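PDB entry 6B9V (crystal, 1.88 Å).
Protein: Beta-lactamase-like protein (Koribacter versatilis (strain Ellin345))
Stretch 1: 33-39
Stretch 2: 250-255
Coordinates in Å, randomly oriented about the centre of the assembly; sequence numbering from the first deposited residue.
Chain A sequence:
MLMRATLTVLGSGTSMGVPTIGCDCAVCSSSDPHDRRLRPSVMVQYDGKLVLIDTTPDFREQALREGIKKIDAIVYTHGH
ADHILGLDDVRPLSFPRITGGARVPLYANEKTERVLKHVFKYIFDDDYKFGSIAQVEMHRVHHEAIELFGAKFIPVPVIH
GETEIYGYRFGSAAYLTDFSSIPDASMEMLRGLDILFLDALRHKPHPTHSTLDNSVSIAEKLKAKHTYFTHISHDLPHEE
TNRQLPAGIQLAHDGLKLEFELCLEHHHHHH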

ATOM      1  N   PRO A  33      15.268   0.858 -14.640  1.00 20.64           N
ATOM      2  CA  PRO A  33      14.348   1.535 -13.713  1.00 22.22           C
ATOM      3  C   PRO A  33      12.910   1.639 -14.238  1.00 17.33           C
ATOM      4  O   PRO A  33      11.957   1.592 -13.451  1.00 17.66           O
ATOM      5  CB  PRO A  33      14.967   2.935 -13.563  1.00 22.23           C
ATOM      6  CG  PRO A  33      16.413   2.732 -13.859  1.00 24.35           C
ATOM      7  CD  PRO A  33      16.489   1.643 -14.889  1.00 22.61           C
ATOM      8  N   HIS A  34      12.738   1.758 -15.552  1.00 16.69           N
ATOM      9  CA  HIS A  34      11.384   1.921 -16.091  1.00 16.70           C
ATOM     10  C   HIS A  34      10.614   0.595 -16.093  1.00 18.56           C
ATOM     11  O   HIS A  34       9.413   0.578 -16.319  1.00 15.79           O
ATOM     12  CB  HIS A  34      11.427   2.508 -17.510  1.00 21.35           C
ATOM     13  CG  HIS A  34      11.829   3.960 -17.551  1.00 24.59           C
ATOM     14  ND1 HIS A  34      11.979   4.719 -16.419  1.00 18.98           N
ATOM     15  CD2 HIS A  34      12.113   4.773 -18.602  1.00 22.50           C
ATOM     16  CE1 HIS A  34      12.338   5.953 -16.762  1.00 20.36           C
ATOM     17  NE2 HIS A  34      12.430   6.005 -18.074  1.00 22.27           N
ATOM     18  N   ASP A  35      11.301  -0.513 -15.825  1.00 15.56           N
ATOM     19  CA  ASP A  35      10.609  -1.789 -15.660  1.00 15.53           C
ATOM     20  C   ASP A  35      10.094  -1.969 -14.227  1.00 16.50           C
ATOM     21  O   ASP A  35       9.466  -2.977 -13.921  1.00 15.00           O
ATOM     22  CB  ASP A  35      11.523  -2.967 -16.042  1.00 17.41           C
ATOM     23  CG  ASP A  35      11.565  -3.220 -17.548  1.00 19.71           C
ATOM     24  OD1 ASP A  35      10.531  -3.054 -18.220  1.00 18.84           O
ATOM     25  OD2 ASP A  35      12.639  -3.599 -18.061  1.00 18.28           O
ATOM     26  N   ARG A  36      10.382  -1.002 -13.353  1.00 13.94           N
ATOM     27  CA  ARG A  36       9.787  -0.968 -12.024  1.00 14.83           C
ATOM     28  C   ARG A  36       8.560  -0.091 -12.087  1.00 15.05           C
ATOM     29  O   ARG A  36       8.656   1.094 -12.416  1.00 15.14           O
ATOM     30  CB  ARG A  36      10.765  -0.432 -10.973  1.00 14.54           C
ATOM     31  CG  ARG A  36      10.189  -0.360  -9.557  1.00 23.50           C
ATOM     32  CD  ARG A  36      11.189   0.337  -8.588  1.00 39.22           C
ATOM     33  NE  ARG A  36      10.833   0.228  -7.167  1.00 36.77           N
ATOM     34  CZ  ARG A  36       9.922   0.992  -6.562  1.00 36.61           C
ATOM     35  NH1 ARG A  36       9.251   1.897  -7.259  1.00 31.43           N
ATOM     36  NH2 ARG A  36       9.663   0.844  -5.267  1.00 30.17           N
ATOM     37  N   ARG A  37       7.406  -0.675 -11.778  1.00 12.78           N
ATOM     38  CA  ARG A  37       6.140   0.022 -11.968  1.00 13.93           C
ATOM     39  C   ARG A  37       5.207  -0.126 -10.763  1.00 15.16           C
ATOM     40  O   ARG A  37       4.801  -1.235 -10.425  1.00 14.36           O
ATOM     41  CB  ARG A  37       5.440  -0.511 -13.227  1.00 14.56           C
ATOM     42  CG  ARG A  37       6.310  -0.560 -14.496  1.00 10.65           C
ATOM     43  CD  ARG A  37       5.395  -0.920 -15.699  1.00 10.81           C
ATOM     44  NE  ARG A  37       6.146  -1.091 -16.936  1.00 12.07           N
ATOM     45  CZ  ARG A  37       6.481  -0.106 -17.770  1.00 14.75           C
ATOM     46  NH1 ARG A  37       6.158   1.153 -17.505  1.00 13.10           N
ATOM     47  NH2 ARG A  37       7.154  -0.383 -18.879  1.00 15.07           N
ATOM     48  N   LEU A  38       4.863   0.992 -10.123  1.00 11.11           N
ATOM     49  CA  LEU A  38       3.846   0.967  -9.064  1.00  9.49           C
ATOM     50  C   LEU A  38       2.437   0.943  -9.665  1.00 18.12           C
ATOM     51  O   LEU A  38       2.271   1.042 -10.890  1.00 14.29           O
ATOM     52  CB  LEU A  38       4.000   2.178  -8.140  1.00 14.23           C
ATOM     53  CG  LEU A  38       5.394   2.327  -7.531  1.00 17.84           C
ATOM     54  CD1 LEU A  38       5.468   3.550  -6.602  1.00 18.22           C
ATOM     55  CD2 LEU A  38       5.776   1.046  -6.772  1.00 16.21           C
ATOM     56  N   ARG A  39       1.420   0.784  -8.830  1.00 12.55           N
ATOM     57  CA  ARG A  39       0.067   0.666  -9.308  1.00 15.10           C
ATOM     58  C   ARG A  39      -0.443   1.958 -10.001  1.00 13.86           C
ATOM     59  O   ARG A  39       0.098   2.994  -9.770  1.00 13.49           O
ATOM     60  CB  ARG A  39      -0.885   0.172  -8.200  1.00 15.70           C
ATOM     61  CG  ARG A  39      -0.990  -1.349  -8.075  1.00 15.15           C
ATOM     62  CD  ARG A  39       0.318  -2.052  -7.862  1.00 41.39           C
ATOM     63  NE  ARG A  39       0.808  -1.955  -6.503  1.00 23.67           N
ATOM     64  CZ  ARG A  39       0.503  -2.771  -5.524  1.00 38.69           C
ATOM     65  NH1 ARG A  39      -0.301  -3.803  -5.709  1.00 24.63           N
ATOM     66  NH2 ARG A  39       0.967  -2.552  -4.348  1.00 61.89           N
ATOM     67  N   GLN A 250       4.121   5.301 -27.081  1.00 16.45           N
ATOM     68  CA  GLN A 250       5.143   4.721 -26.201  1.00 13.75           C
ATOM     69  C   GLN A 250       4.516   4.163 -24.935  1.00 16.21           C
ATOM     70  O   GLN A 250       3.452   4.626 -24.522  1.00 14.57           O
ATOM     71  CB  GLN A 250       6.193   5.777 -25.813  1.00 14.04           C
ATOM     72  CG  GLN A 250       7.062   6.329 -26.930  1.00 23.45           C
ATOM     73  CD  GLN A 250       8.166   5.376 -27.361  1.00 34.48           C
ATOM     74  OE1 GLN A 250       9.296   5.462 -26.872  1.00 39.44           O
ATOM     75  NE2 GLN A 250       7.852   4.478 -28.296  1.00 31.21           N
ATOM     76  N   LEU A 251       5.174   3.194 -24.289  1.00 12.87           N
ATOM     77  CA  LEU A 251       4.798   2.855 -22.919  1.00 12.25           C
ATOM     78  C   LEU A 251       5.159   4.020 -22.006  1.00 15.59           C
ATOM     79  O   LEU A 251       6.257   4.589 -22.125  1.00 13.00           O
ATOM     80  CB  LEU A 251       5.515   1.582 -22.423  1.00 12.29           C
ATOM     81  CG  LEU A 251       5.400   0.306 -23.272  1.00 16.13           C
ATOM     82  CD1 LEU A 251       6.148  -0.836 -22.584  1.00 13.81           C
ATOM     83  CD2 LEU A 251       3.949  -0.077 -23.482  1.00 19.76           C
ATOM     84  N   ALA A 252       4.253   4.380 -21.100  1.00 12.46           N
ATOM     85  CA  ALA A 252       4.609   5.319 -20.023  1.00 15.45           C
ATOM     86  C   ALA A 252       5.636   4.715 -19.061  1.00 14.77           C
ATOM     87  O   ALA A 252       5.934   3.516 -19.121  1.00 15.43           O
ATOM     88  CB  ALA A 252       3.371   5.748 -19.251  1.00 14.37           C
ATOM     89  N   HIS A 253       6.169   5.545 -18.162  1.00 13.93           N
ATOM     90  CA  HIS A 253       7.001   5.037 -17.069  1.00 14.85           C
ATOM     91  C   HIS A 253       6.711   5.832 -15.799  1.00 16.54           C
ATOM     92  O   HIS A 253       6.206   6.965 -15.863  1.00 12.94           O
ATOM     93  CB  HIS A 253       8.508   5.106 -17.407  1.00 11.63           C
ATOM     94  CG  HIS A 253       9.023   6.492 -17.643  1.00 15.07           C
ATOM     95  ND1 HIS A 253       9.119   7.051 -18.907  1.00 17.95           N
ATOM     96  CD2 HIS A 253       9.489   7.436 -16.787  1.00 14.47           C
ATOM     97  CE1 HIS A 253       9.619   8.265 -18.812  1.00 22.41           C
ATOM     98  NE2 HIS A 253       9.852   8.527 -17.536  1.00 20.83           N
ATOM     99  N   ASP A 254       6.993   5.224 -14.652  1.00 12.38           N
ATOM    100  CA  ASP A 254       6.807   5.919 -13.374  1.00 16.05           C
ATOM    101  C   ASP A 254       7.667   7.178 -13.337  1.00 16.29           C
ATOM    102  O   ASP A 254       8.879   7.103 -13.554  1.00 16.53           O
ATOM    103  CB  ASP A 254       7.182   5.012 -12.189  1.00 12.68           C
ATOM    104  CG  ASP A 254       6.168   3.900 -11.934  1.00 15.09           C
ATOM    105  OD1 ASP A 254       5.379   3.536 -12.841  1.00 14.49           O
ATOM    106  OD2 ASP A 254       6.180   3.352 -10.811  1.00 15.57           O
ATOM    107  N   GLY A 255       7.066   8.325 -13.031  1.00 14.54           N
ATOM    108  CA  GLY A 255       7.826   9.558 -12.925  1.00 14.40           C
ATOM    109  C   GLY A 255       7.764  10.431 -14.170  1.00 18.52           C
ATOM    110  O   GLY A 255       8.192  11.582 -14.153  1.00 15.85           O
TER
HETATM  111  O   HOH W   1       8.153   2.549 -14.701  1.00 14.14           O
HETATM  112  O   HOH W   2      10.859   5.135 -13.681  1.00 21.66           O
HETATM  113  O   HOH W   3       8.706   3.004  -9.560  1.00 17.47           O

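Two segments more than 200 residues apart in sequence meet through two direct hydrogen bonds, a histidine stack and three bridging waters. The straighter of the two direct bonds runs from the backbone N of L38 to OD2 of D254, 2.8 Å long with an N-H...O angle of 177°; the amide of L38, in a loop, is thus satisfied by a side-chain carboxylate. The side chain of R37, extended through chi2 and chi3 and turned at chi4 (-86°), brings NH1 to within 2.9 Å of the carbonyl O of A252; this acceptor lies near the guanidinium plane, at its edge, and the bond is made at 149°. Both NH1 and NH2 of R37 also bond elsewhere in the structure, as do both carboxylate oxygens of D254. The rings of H34 and H253 form an offset stack, centroids 3.7 Å apart and planes at 11°, with CB of H253 also over the H34 face. Water 1 fills the gap between the backbones: it donates to O of H34 and O of R36, both at 2.8 Å, and accepts from N of D254 at 2.9 Å. Water 2 links ND1 of H34 (3.0 Å) to O of D254 (2.8 Å), to which it donates. Water 3 accepts from NH1 of R36 at 2.6 Å and lies 2.8 Å from OD2 of D254, joining the two charged side chains indirectly.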